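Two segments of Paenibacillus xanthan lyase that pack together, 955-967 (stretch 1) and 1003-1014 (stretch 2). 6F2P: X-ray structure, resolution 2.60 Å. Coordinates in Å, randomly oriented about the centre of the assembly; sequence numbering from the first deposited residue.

Stretch 1, residues 955-967: NVPISGTYQVYMM
Stretch 2 1003-1014: NLLGTYSFNAGS

How do the two segments lie against each other? Residues 960-967 and 1003-1010 are neighbouring antiparallel strands, their N-to-C directions 140° apart. Gly960 pairs with Phe1010, Tyr962 with Tyr1008 and Val964 with Gly1006 as hydrogen-bonded pairs; Thr961 with Ser1009 and Gln963 with Thr1007 alternate between them, CA atoms 4.4 and 4.3 Å apart. Gly960 N donates to Phe1010 O (3.0 Å) and Phe1010 N to Gly960 O (2.8 Å); Tyr962 N to Tyr1008 O is 2.9 Å, and Tyr1008 N to Tyr962 O is 3.2 Å.

Where does the regular ladder break? Beyond Val964 the register slips by one residue in a beta bulge. Val964 N donates to Gly1006 O (2.8 Å), but Val964 O accepts from Leu1005 N (2.7 Å). Leu1005, with phi/psi -87/-43, turns its CA-to-CB bond toward stretch 1. Tyr965 then pairs with Leu1004 and Met966 with Asn1003, closed by Met966 N to Asn1003 O (2.8 Å) and Asn1003 N to Met966 O (2.7 Å).

What fills the hollows on the face that carries Tyr962 and Val964? Val964 (chi1 t) is the central bump: its CG2 sits at the edge of both neighbouring rings, 3.8 Å from Phe1010 CE2 and 4.1 Å from Tyr1008 CD2. Phe1010 (chi1 m, chi2 -87°) also meets Tyr962 CB through its CD2 at 3.6 Å, while its CB lies 4.1 Å from Val956 CG2. Leu1005 (m, t) brings CD1 between Val964 CG1 at 4.1 Å and Met966 CB at 4.0 Å. Gly1006, at phi/psi 179/-178, leaves room for Tyr1008: an ideal CB there would lie 2.4 Å from Tyr1008 OH.

How is the other face packed? Tyr965 (chi1 m, chi2 82°) offers a ring face to Leu1004 (t, p), whose CD1 lies 3.9 Å from the ring centroid and 11° off its normal, a CH-pi contact. Tyr965 OH reaches back along its own strand to Gln963 OE1, a 2.6 Å hydrogen bond. Farther along, the m rotamers of Thr961 and Thr1007 bring their CG2 atoms to 3.5 Å.

What joins the loops beyond the strands? Ser959 (chi1 m) accepts through OG from Ala1012 N at 2.8 Å. After another one-residue register shift, Val956 and Gly1013 form a single antiparallel bridge, with Val956 N to Gly1013 O and Gly1013 N to Val956 O both 3.0 Å. Val956, its CA-to-CB bond toward stretch 2, rests CB 3.5 Å from Asn1011 O. Gly1013 adopts phi/psi 126/-153, where a CB would jam against the preceding carbonyl.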

# COMPACT_ATOMS: atom_id res chain seq x y z
N ASN A 955 24.83 41.74 -6.93
CA ASN A 955 23.72 41.05 -6.29
C ASN A 955 24.27 40.08 -5.25
O ASN A 955 24.75 38.99 -5.58
CB ASN A 955 22.88 40.30 -7.32
CG ASN A 955 21.53 39.88 -6.78
OD1 ASN A 955 21.32 39.82 -5.57
ND2 ASN A 955 20.61 39.57 -7.69
N VAL A 956 24.23 40.49 -3.99
CA VAL A 956 24.82 39.70 -2.92
C VAL A 956 23.88 38.54 -2.56
O VAL A 956 22.73 38.77 -2.17
CB VAL A 956 25.16 40.58 -1.68
CG1 VAL A 956 25.72 39.75 -0.56
CG2 VAL A 956 26.16 41.64 -2.07
N PRO A 957 24.36 37.30 -2.74
CA PRO A 957 23.54 36.10 -2.53
C PRO A 957 23.12 35.92 -1.08
O PRO A 957 21.94 35.70 -0.79
CB PRO A 957 24.49 34.96 -2.95
CG PRO A 957 25.48 35.61 -3.85
CD PRO A 957 25.69 36.97 -3.27
N ILE A 958 24.09 36.02 -0.18
CA ILE A 958 23.87 35.79 1.25
C ILE A 958 24.43 36.97 2.03
O ILE A 958 25.54 37.42 1.76
CB ILE A 958 24.62 34.52 1.74
CG1 ILE A 958 24.28 33.31 0.87
CG2 ILE A 958 24.30 34.23 3.20
CD1 ILE A 958 24.93 32.02 1.35
N SER A 959 23.67 37.46 3.00
CA SER A 959 24.20 38.46 3.92
C SER A 959 25.46 37.93 4.59
O SER A 959 25.55 36.73 4.90
CB SER A 959 23.16 38.84 4.98
OG SER A 959 22.05 39.48 4.39
N GLY A 960 26.45 38.80 4.77
CA GLY A 960 27.69 38.38 5.40
C GLY A 960 28.86 39.30 5.11
O GLY A 960 28.67 40.43 4.66
N THR A 961 30.06 38.81 5.38
CA THR A 961 31.27 39.60 5.19
C THR A 961 31.93 39.28 3.86
O THR A 961 32.16 38.11 3.53
CB THR A 961 32.26 39.37 6.34
OG1 THR A 961 31.62 39.66 7.58
CG2 THR A 961 33.47 40.26 6.19
N TYR A 962 32.23 40.32 3.09
CA TYR A 962 32.78 40.15 1.75
C TYR A 962 34.01 41.01 1.49
O TYR A 962 33.97 42.23 1.67
CB TYR A 962 31.75 40.51 0.70
CG TYR A 962 30.63 39.52 0.54
CD1 TYR A 962 29.50 39.60 1.33
CD2 TYR A 962 30.70 38.53 -0.43
CE1 TYR A 962 28.47 38.70 1.17
CE2 TYR A 962 29.67 37.63 -0.59
CZ TYR A 962 28.56 37.72 0.21
OH TYR A 962 27.53 36.82 0.04
N GLN A 963 35.08 40.37 1.04
CA GLN A 963 36.25 41.07 0.52
C GLN A 963 35.92 41.73 -0.82
O GLN A 963 35.38 41.09 -1.72
CB GLN A 963 37.42 40.10 0.37
CG GLN A 963 37.92 39.58 1.69
CD GLN A 963 39.16 38.73 1.54
OE1 GLN A 963 39.38 38.10 0.50
NE2 GLN A 963 39.99 38.72 2.58
N VAL A 964 36.25 43.01 -0.94
CA VAL A 964 35.96 43.76 -2.16
C VAL A 964 37.23 43.97 -3.00
O VAL A 964 38.15 44.68 -2.59
CB VAL A 964 35.31 45.12 -1.83
CG1 VAL A 964 35.12 45.96 -3.08
CG2 VAL A 964 33.98 44.92 -1.12
N TYR A 965 37.28 43.32 -4.17
CA TYR A 965 38.41 43.46 -5.09
C TYR A 965 38.07 44.33 -6.29
O TYR A 965 36.90 44.48 -6.65
CB TYR A 965 38.90 42.11 -5.59
CG TYR A 965 39.43 41.19 -4.53
CD1 TYR A 965 38.57 40.42 -3.75
CD2 TYR A 965 40.80 41.08 -4.30
CE1 TYR A 965 39.05 39.58 -2.78
CE2 TYR A 965 41.29 40.24 -3.32
CZ TYR A 965 40.41 39.49 -2.57
OH TYR A 965 40.88 38.63 -1.59
N MET A 966 39.09 44.89 -6.92
CA MET A 966 38.91 45.63 -8.17
C MET A 966 40.11 45.45 -9.11
O MET A 966 41.26 45.38 -8.68
CB MET A 966 38.66 47.11 -7.90
CG MET A 966 38.48 47.93 -9.17
SD MET A 966 38.27 49.70 -8.90
CE MET A 966 36.63 49.76 -8.18
N MET A 967 39.81 45.34 -10.40
CA MET A 967 40.83 45.23 -11.42
C MET A 967 40.70 46.41 -12.36
O MET A 967 39.61 46.96 -12.52
CB MET A 967 40.65 43.92 -12.19
CG MET A 967 41.69 43.66 -13.25
SD MET A 967 41.45 42.03 -13.96
CE MET A 967 41.73 41.00 -12.51
N ASN A 1003 42.65 43.73 -6.99
CA ASN A 1003 43.19 44.56 -5.92
C ASN A 1003 42.21 44.64 -4.76
O ASN A 1003 41.07 45.08 -4.93
CB ASN A 1003 43.53 45.96 -6.44
CG ASN A 1003 44.75 45.95 -7.34
OD1 ASN A 1003 45.81 45.44 -6.96
ND2 ASN A 1003 44.61 46.48 -8.55
N LEU A 1004 42.66 44.21 -3.59
CA LEU A 1004 41.80 44.24 -2.42
C LEU A 1004 41.58 45.68 -1.93
O LEU A 1004 42.52 46.34 -1.50
CB LEU A 1004 42.40 43.38 -1.31
CG LEU A 1004 41.52 43.20 -0.08
CD1 LEU A 1004 40.14 42.74 -0.52
CD2 LEU A 1004 42.14 42.19 0.87
N LEU A 1005 40.33 46.14 -2.01
CA LEU A 1005 39.97 47.49 -1.55
C LEU A 1005 39.64 47.50 -0.07
O LEU A 1005 40.05 48.40 0.66
CB LEU A 1005 38.77 48.03 -2.33
CG LEU A 1005 38.86 48.01 -3.86
CD1 LEU A 1005 37.75 48.84 -4.46
CD2 LEU A 1005 40.22 48.51 -4.32
N GLY A 1006 38.89 46.50 0.37
CA GLY A 1006 38.51 46.40 1.77
C GLY A 1006 37.63 45.20 2.06
O GLY A 1006 37.35 44.39 1.17
N THR A 1007 37.21 45.07 3.31
CA THR A 1007 36.37 43.96 3.72
C THR A 1007 35.22 44.51 4.57
O THR A 1007 35.45 45.16 5.59
CB THR A 1007 37.19 42.91 4.48
OG1 THR A 1007 38.35 42.57 3.71
CG2 THR A 1007 36.38 41.66 4.72
N TYR A 1008 33.99 44.27 4.13
CA TYR A 1008 32.82 44.91 4.73
C TYR A 1008 31.65 43.95 4.87
O TYR A 1008 31.64 42.88 4.27
CB TYR A 1008 32.38 46.12 3.89
CG TYR A 1008 33.51 47.08 3.59
CD1 TYR A 1008 33.79 48.14 4.44
CD2 TYR A 1008 34.31 46.92 2.45
CE1 TYR A 1008 34.83 49.01 4.18
CE2 TYR A 1008 35.35 47.79 2.18
CZ TYR A 1008 35.61 48.83 3.05
OH TYR A 1008 36.64 49.70 2.79
N SER A 1009 30.66 44.34 5.68
CA SER A 1009 29.43 43.57 5.80
C SER A 1009 28.44 44.02 4.76
O SER A 1009 28.19 45.21 4.61
CB SER A 1009 28.81 43.74 7.19
OG SER A 1009 29.62 43.13 8.18
N PHE A 1010 27.88 43.08 4.02
CA PHE A 1010 26.84 43.40 3.05
C PHE A 1010 25.57 42.63 3.38
O PHE A 1010 25.61 41.52 3.89
CB PHE A 1010 27.29 43.05 1.63
CG PHE A 1010 28.39 43.91 1.10
CD1 PHE A 1010 28.11 45.11 0.47
CD2 PHE A 1010 29.72 43.50 1.21
CE1 PHE A 1010 29.14 45.91 -0.04
CE2 PHE A 1010 30.75 44.29 0.71
CZ PHE A 1010 30.46 45.50 0.08
N ASN A 1011 24.43 43.24 3.07
CA ASN A 1011 23.16 42.54 3.13
C ASN A 1011 22.91 41.85 1.80
O ASN A 1011 23.39 42.30 0.76
CB ASN A 1011 22.02 43.50 3.45
CG ASN A 1011 22.16 44.15 4.81
OD1 ASN A 1011 22.45 45.34 4.91
ND2 ASN A 1011 21.96 43.37 5.87
N ALA A 1012 22.18 40.74 1.84
CA ALA A 1012 21.74 40.09 0.62
C ALA A 1012 20.86 41.07 -0.15
O ALA A 1012 20.00 41.74 0.43
CB ALA A 1012 20.98 38.81 0.94
N GLY A 1013 21.10 41.19 -1.45
CA GLY A 1013 20.34 42.12 -2.26
C GLY A 1013 21.21 43.07 -3.04
O GLY A 1013 22.36 42.75 -3.36
N SER A 1014 20.67 44.25 -3.35
CA SER A 1014 21.40 45.25 -4.14
C SER A 1014 21.47 46.62 -3.47
O SER A 1014 21.44 47.66 -4.15
CB SER A 1014 20.79 45.38 -5.54
OG SER A 1014 20.98 44.20 -6.30